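Local coordinates for leucyl-tRNA synthetase subunit alpha (Aquifex aeolicus, PDB 3O0A), which is the alpha subunit of the enzyme that attaches leucine to its tRNA, and the fragment is its CP1 domain, which in this family hydrolyses mischarged tRNA, at residues 22-27 against 69-74; 73-78 against 109-114. All blocks are in the same frame, centred on the assembly; numbering follows the deposited sequence.

How the contacts relate
Both contacts use the C-terminal end of helix 64-74, sharing Glu73 and Arg74, their centres about 10 Å apart. Contact 1 is the more peripheral, about 19 Å from the centre of the chain against about 14 Å for contact 2; each is partly buried. Their chemistry differs: contact 1 ties a loop to the helix with a disulfide and a pair of arginine-to-amide-oxygen hydrogen bonds, whereas contact 2 fits the turn after it against the corner at Gly110 through packing and one hydrogen bond from a side-chain amide to a backbone carbonyl. They meet where Ile71 CG2 packs on Val111 CG1, at 3.5 Å, and where Gly72 O probably accepts hydrogen bonds from Asn77 N and Ala78 N.

Contact 1 of 2, residues 22-27 against 69-74; sequences NCVPEE and ACIGER
A disulfide pins the loop ahead of helix 26-35 to the last turns of helix 64-74 in the editing domain. Cys23 and Cys70 point their side chains at each other, and the SG-SG bond between them is twisted to a chi3 of -65°. The two ends reach it differently: on the helix, SG of Cys70 stands anti to its backbone N (chi1 179°), while in the loop SG of Cys23 lies beside its own N. One turn further along the helix, Arg74 leaves in the same direction as Cys70, then bends at chi2 and chi3 so that its guanidinium folds back over the disulfide. Cys23 SG sits against one face of that group, toward its rim, 3.6 Å from Arg74 NH2. Ile71 lays CG1 against the Cys23 methylene, 3.7 Å from Cys23 CB, and its tip continues loosely to Val24. Arg74 NH1 also bonds Lys19 O, which fixes the guanidinium further. The guanidinium plane stands nearly perpendicular (89°) to the Asn22 amide, and both terminal nitrogens grip one oxygen: Arg74 NH2 donates to Asn22 OD1 on a lone pair at 2.7 Å, Arg74 NH1 to the same OD1 from above the carbonyl plane at 2.9 Å.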
loop_
_atom_site.group_PDB
_atom_site.type_symbol
_atom_site.label_atom_id
_atom_site.label_comp_id
_atom_site.label_asym_id
_atom_site.label_seq_id
_atom_site.Cartn_x
_atom_site.Cartn_y
_atom_site.Cartn_z
ATOM N N ASN A 22 -3.868 -10.838 -20.825
ATOM C CA ASN A 22 -5.319 -10.966 -20.748
ATOM C C ASN A 22 -5.916 -10.624 -19.375
ATOM O O ASN A 22 -7.135 -10.607 -19.214
ATOM C CB ASN A 22 -5.828 -12.305 -21.349
ATOM C CG ASN A 22 -5.618 -13.503 -20.428
ATOM O OD1 ASN A 22 -5.274 -13.360 -19.265
ATOM N ND2 ASN A 22 -5.891 -14.691 -20.951
ATOM N N CYS A 23 -5.050 -10.311 -18.408
ATOM C CA CYS A 23 -5.480 -9.819 -17.097
ATOM C C CYS A 23 -5.714 -8.320 -17.077
ATOM O O CYS A 23 -6.297 -7.814 -16.129
ATOM C CB CYS A 23 -4.448 -10.130 -16.029
ATOM S SG CYS A 23 -4.371 -11.873 -15.658
ATOM N N VAL A 24 -5.216 -7.615 -18.094
ATOM C CA VAL A 24 -5.173 -6.146 -18.045
ATOM C C VAL A 24 -5.990 -5.514 -19.170
ATOM O O VAL A 24 -6.017 -6.037 -20.293
ATOM C CB VAL A 24 -3.723 -5.576 -18.042
ATOM C CG1 VAL A 24 -2.822 -6.322 -17.022
ATOM C CG2 VAL A 24 -3.104 -5.661 -19.412
ATOM N N PRO A 25 -6.675 -4.399 -18.866
ATOM C CA PRO A 25 -7.409 -3.703 -19.922
ATOM C C PRO A 25 -6.474 -2.955 -20.850
ATOM O O PRO A 25 -5.335 -2.651 -20.482
ATOM C CB PRO A 25 -8.272 -2.707 -19.156
ATOM C CG PRO A 25 -7.489 -2.407 -17.919
ATOM C CD PRO A 25 -6.797 -3.715 -17.563
ATOM N N GLU A 26 -6.982 -2.645 -22.041
ATOM C CA GLU A 26 -6.216 -1.967 -23.072
ATOM C C GLU A 26 -5.503 -0.721 -22.542
ATOM O O GLU A 26 -4.368 -0.441 -22.915
ATOM C CB GLU A 26 -7.160 -1.598 -24.221
ATOM C CG GLU A 26 -6.455 -1.087 -25.470
ATOM C CD GLU A 26 -6.246 0.424 -25.481
ATOM O OE1 GLU A 26 -6.874 1.152 -24.675
ATOM O OE2 GLU A 26 -5.450 0.885 -26.327
ATOM N N GLU A 27 -6.184 0.007 -21.668
ATOM C CA GLU A 27 -5.663 1.257 -21.106
ATOM C C GLU A 27 -4.349 1.108 -20.328
ATOM O O GLU A 27 -3.592 2.078 -20.187
ATOM C CB GLU A 27 -6.715 1.899 -20.212
ATOM C CG GLU A 27 -7.918 2.503 -20.937
ATOM C CD GLU A 27 -8.997 1.486 -21.342
ATOM O OE1 GLU A 27 -8.862 0.268 -21.067
ATOM O OE2 GLU A 27 -10.003 1.926 -21.944
ATOM N N ALA A 69 -5.754 -9.412 -8.979
ATOM C CA ALA A 69 -6.151 -10.776 -8.581
ATOM C C ALA A 69 -5.974 -11.784 -9.736
ATOM O O ALA A 69 -5.569 -12.944 -9.524
ATOM C CB ALA A 69 -7.593 -10.783 -8.049
ATOM N N CYS A 70 -6.242 -11.327 -10.959
ATOM C CA CYS A 70 -6.049 -12.168 -12.144
ATOM C C CYS A 70 -4.574 -12.528 -12.252
ATOM O O CYS A 70 -4.218 -13.690 -12.475
ATOM C CB CYS A 70 -6.509 -11.421 -13.401
ATOM S SG CYS A 70 -6.300 -12.337 -14.953
ATOM N N ILE A 71 -3.721 -11.525 -12.069
ATOM C CA ILE A 71 -2.273 -11.736 -12.079
ATOM C C ILE A 71 -1.819 -12.648 -10.931
ATOM O O ILE A 71 -1.045 -13.567 -11.151
ATOM C CB ILE A 71 -1.511 -10.399 -12.100
ATOM C CG1 ILE A 71 -1.806 -9.676 -13.433
ATOM C CG2 ILE A 71 -0.009 -10.637 -11.895
ATOM C CD1 ILE A 71 -1.322 -8.212 -13.494
ATOM N N GLY A 72 -2.352 -12.423 -9.732
ATOM C CA GLY A 72 -1.991 -13.222 -8.554
ATOM C C GLY A 72 -2.428 -14.665 -8.695
ATOM O O GLY A 72 -1.729 -15.586 -8.250
ATOM N N GLU A 73 -3.566 -14.886 -9.337
ATOM C CA GLU A 73 -3.970 -16.260 -9.676
ATOM C C GLU A 73 -2.979 -16.887 -10.659
ATOM O O GLU A 73 -2.558 -18.055 -10.496
ATOM C CB GLU A 73 -5.388 -16.270 -10.264
ATOM C CG GLU A 73 -5.812 -17.651 -10.793
ATOM C CD GLU A 73 -7.133 -17.603 -11.503
ATOM O OE1 GLU A 73 -7.176 -17.098 -12.643
ATOM O OE2 GLU A 73 -8.137 -18.099 -10.935
ATOM N N ARG A 74 -2.602 -16.107 -11.666
ATOM C CA ARG A 74 -1.697 -16.528 -12.748
ATOM C C ARG A 74 -0.324 -16.913 -12.164
ATOM O O ARG A 74 0.310 -17.860 -12.628
ATOM C CB ARG A 74 -1.595 -15.389 -13.780
ATOM C CG ARG A 74 -0.891 -15.687 -15.123
ATOM C CD ARG A 74 -1.736 -16.378 -16.148
ATOM N NE ARG A 74 -3.151 -16.006 -16.197
ATOM C CZ ARG A 74 -3.723 -15.330 -17.192
ATOM N NH1 ARG A 74 -2.999 -14.923 -18.232
ATOM N NH2 ARG A 74 -5.025 -15.066 -17.151
#

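Contact 2 of 2, residues 73-78 against 109-114; sequences ERLGNA and LGVYAT
Gly110, Asn77 and Ala78 carry most of this contact, in which the turn closing helix 64-74 docks on a corner of strand 106-114. The helix ends in a Schellman motif: Gly76 takes a positive phi, Gly76 N bonds back to Glu73 O at 2.9 Å, and Asn77 N probably bonds to Gly72 O. This reversal brings Asn77 and Ala78 round to face the strand. Gly110 also has a positive phi (84°), and the chain bends there with its alpha carbon pressed against the turn. Ala78 CB rests 3.6 Å from Gly110 CA and 3.3 Å from Leu109 O, so the methyl lies directly on the Gly110 backbone. Asn77 lies along the neighbouring peptide, its CB 3.2 Å from Gly110 O. With CG beside the backbone N, its amide swings over this carbonyl, and Asn77 ND2 donates to Gly110 O at 3.0 Å. The bond is fairly straight (158°), lies in the amide's own plane and arrives from above the carbonyl plane. The same ND2 stands at the edge of the Tyr112 ring. Leu75 lays CD1 3.8 Å from Gly110 O and crosses Val111 at about a right angle. Beyond the corner Val111 packs on Leu68 and Ile71 of helix 64-74 and pairs with Val124 of strand 121-127; before it Leu109 leans on Val83 of helix 80-91, so the turn joining those helices lies against an outer strand of the mixed sheet.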
loop_
_atom_site.group_PDB
_atom_site.type_symbol
_atom_site.label_atom_id
_atom_site.label_comp_id
_atom_site.label_asym_id
_atom_site.label_seq_id
_atom_site.Cartn_x
_atom_site.Cartn_y
_atom_site.Cartn_z
ATOM N N GLU A 73 -3.566 -14.886 -9.337
ATOM C CA GLU A 73 -3.970 -16.260 -9.676
ATOM C C GLU A 73 -2.979 -16.887 -10.659
ATOM O O GLU A 73 -2.558 -18.055 -10.496
ATOM C CB GLU A 73 -5.388 -16.270 -10.264
ATOM C CG GLU A 73 -5.812 -17.651 -10.793
ATOM C CD GLU A 73 -7.133 -17.603 -11.503
ATOM O OE1 GLU A 73 -7.176 -17.098 -12.643
ATOM O OE2 GLU A 73 -8.137 -18.099 -10.935
ATOM N N ARG A 74 -2.602 -16.107 -11.666
ATOM C CA ARG A 74 -1.697 -16.528 -12.748
ATOM C C ARG A 74 -0.324 -16.913 -12.164
ATOM O O ARG A 74 0.310 -17.860 -12.628
ATOM C CB ARG A 74 -1.595 -15.389 -13.780
ATOM C CG ARG A 74 -0.891 -15.687 -15.123
ATOM C CD ARG A 74 -1.736 -16.378 -16.148
ATOM N NE ARG A 74 -3.151 -16.006 -16.197
ATOM C CZ ARG A 74 -3.723 -15.330 -17.192
ATOM N NH1 ARG A 74 -2.999 -14.923 -18.232
ATOM N NH2 ARG A 74 -5.025 -15.066 -17.151
ATOM N N LEU A 75 0.092 -16.212 -11.107
ATOM C CA LEU A 75 1.327 -16.508 -10.360
ATOM C C LEU A 75 1.216 -17.670 -9.358
ATOM O O LEU A 75 2.235 -18.123 -8.814
ATOM C CB LEU A 75 1.802 -15.249 -9.613
ATOM C CG LEU A 75 2.240 -14.035 -10.442
ATOM C CD1 LEU A 75 2.496 -12.824 -9.550
ATOM C CD2 LEU A 75 3.482 -14.375 -11.282
ATOM N N GLY A 76 -0.011 -18.138 -9.123
ATOM C CA GLY A 76 -0.308 -19.192 -8.144
ATOM C C GLY A 76 -0.341 -18.722 -6.701
ATOM O O GLY A 76 -0.241 -19.540 -5.777
ATOM N N ASN A 77 -0.471 -17.406 -6.505
ATOM C CA ASN A 77 -0.392 -16.797 -5.172
ATOM C C ASN A 77 -1.744 -16.410 -4.582
ATOM O O ASN A 77 -1.850 -16.183 -3.368
ATOM C CB ASN A 77 0.448 -15.513 -5.201
ATOM C CG ASN A 77 1.906 -15.738 -5.567
ATOM O OD1 ASN A 77 2.453 -16.839 -5.429
ATOM N ND2 ASN A 77 2.564 -14.657 -5.999
ATOM N N ALA A 78 -2.753 -16.251 -5.434
ATOM C CA ALA A 78 -4.059 -15.768 -4.976
ATOM C C ALA A 78 -5.174 -16.733 -5.319
ATOM O O ALA A 78 -5.101 -17.465 -6.309
ATOM C CB ALA A 78 -4.381 -14.391 -5.569
ATOM N N LEU A 109 -4.225 -10.236 -2.810
ATOM C CA LEU A 109 -4.388 -10.256 -4.268
ATOM C C LEU A 109 -3.343 -11.090 -5.019
ATOM O O LEU A 109 -3.462 -11.299 -6.229
ATOM C CB LEU A 109 -4.445 -8.819 -4.813
ATOM C CG LEU A 109 -5.511 -7.907 -4.187
ATOM C CD1 LEU A 109 -5.538 -6.551 -4.946
ATOM C CD2 LEU A 109 -6.926 -8.552 -4.115
ATOM N N GLY A 110 -2.325 -11.573 -4.307
ATOM C CA GLY A 110 -1.359 -12.494 -4.893
ATOM C C GLY A 110 -0.223 -11.838 -5.661
ATOM O O GLY A 110 0.534 -12.514 -6.356
ATOM N N VAL A 111 -0.099 -10.519 -5.547
ATOM C CA VAL A 111 1.005 -9.813 -6.199
ATOM C C VAL A 111 1.754 -8.986 -5.169
ATOM O O VAL A 111 1.214 -8.683 -4.101
ATOM C CB VAL A 111 0.519 -8.893 -7.354
ATOM C CG1 VAL A 111 -0.121 -9.749 -8.476
ATOM C CG2 VAL A 111 -0.474 -7.824 -6.852
ATOM N N TYR A 112 2.983 -8.618 -5.517
ATOM C CA TYR A 112 3.818 -7.785 -4.659
ATOM C C TYR A 112 4.200 -6.504 -5.386
ATOM O O TYR A 112 4.687 -6.530 -6.529
ATOM C CB TYR A 112 5.065 -8.559 -4.247
ATOM C CG TYR A 112 4.731 -9.782 -3.432
ATOM C CD1 TYR A 112 4.334 -10.972 -4.047
ATOM C CD2 TYR A 112 4.785 -9.741 -2.041
ATOM C CE1 TYR A 112 4.004 -12.100 -3.283
ATOM C CE2 TYR A 112 4.480 -10.856 -1.281
ATOM C CZ TYR A 112 4.083 -12.020 -1.901
ATOM O OH TYR A 112 3.782 -13.120 -1.133
ATOM N N ALA A 113 3.948 -5.387 -4.728
ATOM C CA ALA A 113 4.290 -4.087 -5.284
ATOM C C ALA A 113 5.701 -3.730 -4.835
ATOM O O ALA A 113 6.091 -3.992 -3.697
ATOM C CB ALA A 113 3.309 -3.046 -4.779
ATOM N N THR A 114 6.458 -3.116 -5.733
ATOM C CA THR A 114 7.754 -2.586 -5.378
ATOM C C THR A 114 7.555 -1.224 -4.743
ATOM O O THR A 114 6.851 -0.362 -5.280
ATOM C CB THR A 114 8.659 -2.486 -6.610
ATOM O OG1 THR A 114 8.781 -3.788 -7.196
ATOM C CG2 THR A 114 10.038 -1.952 -6.227
#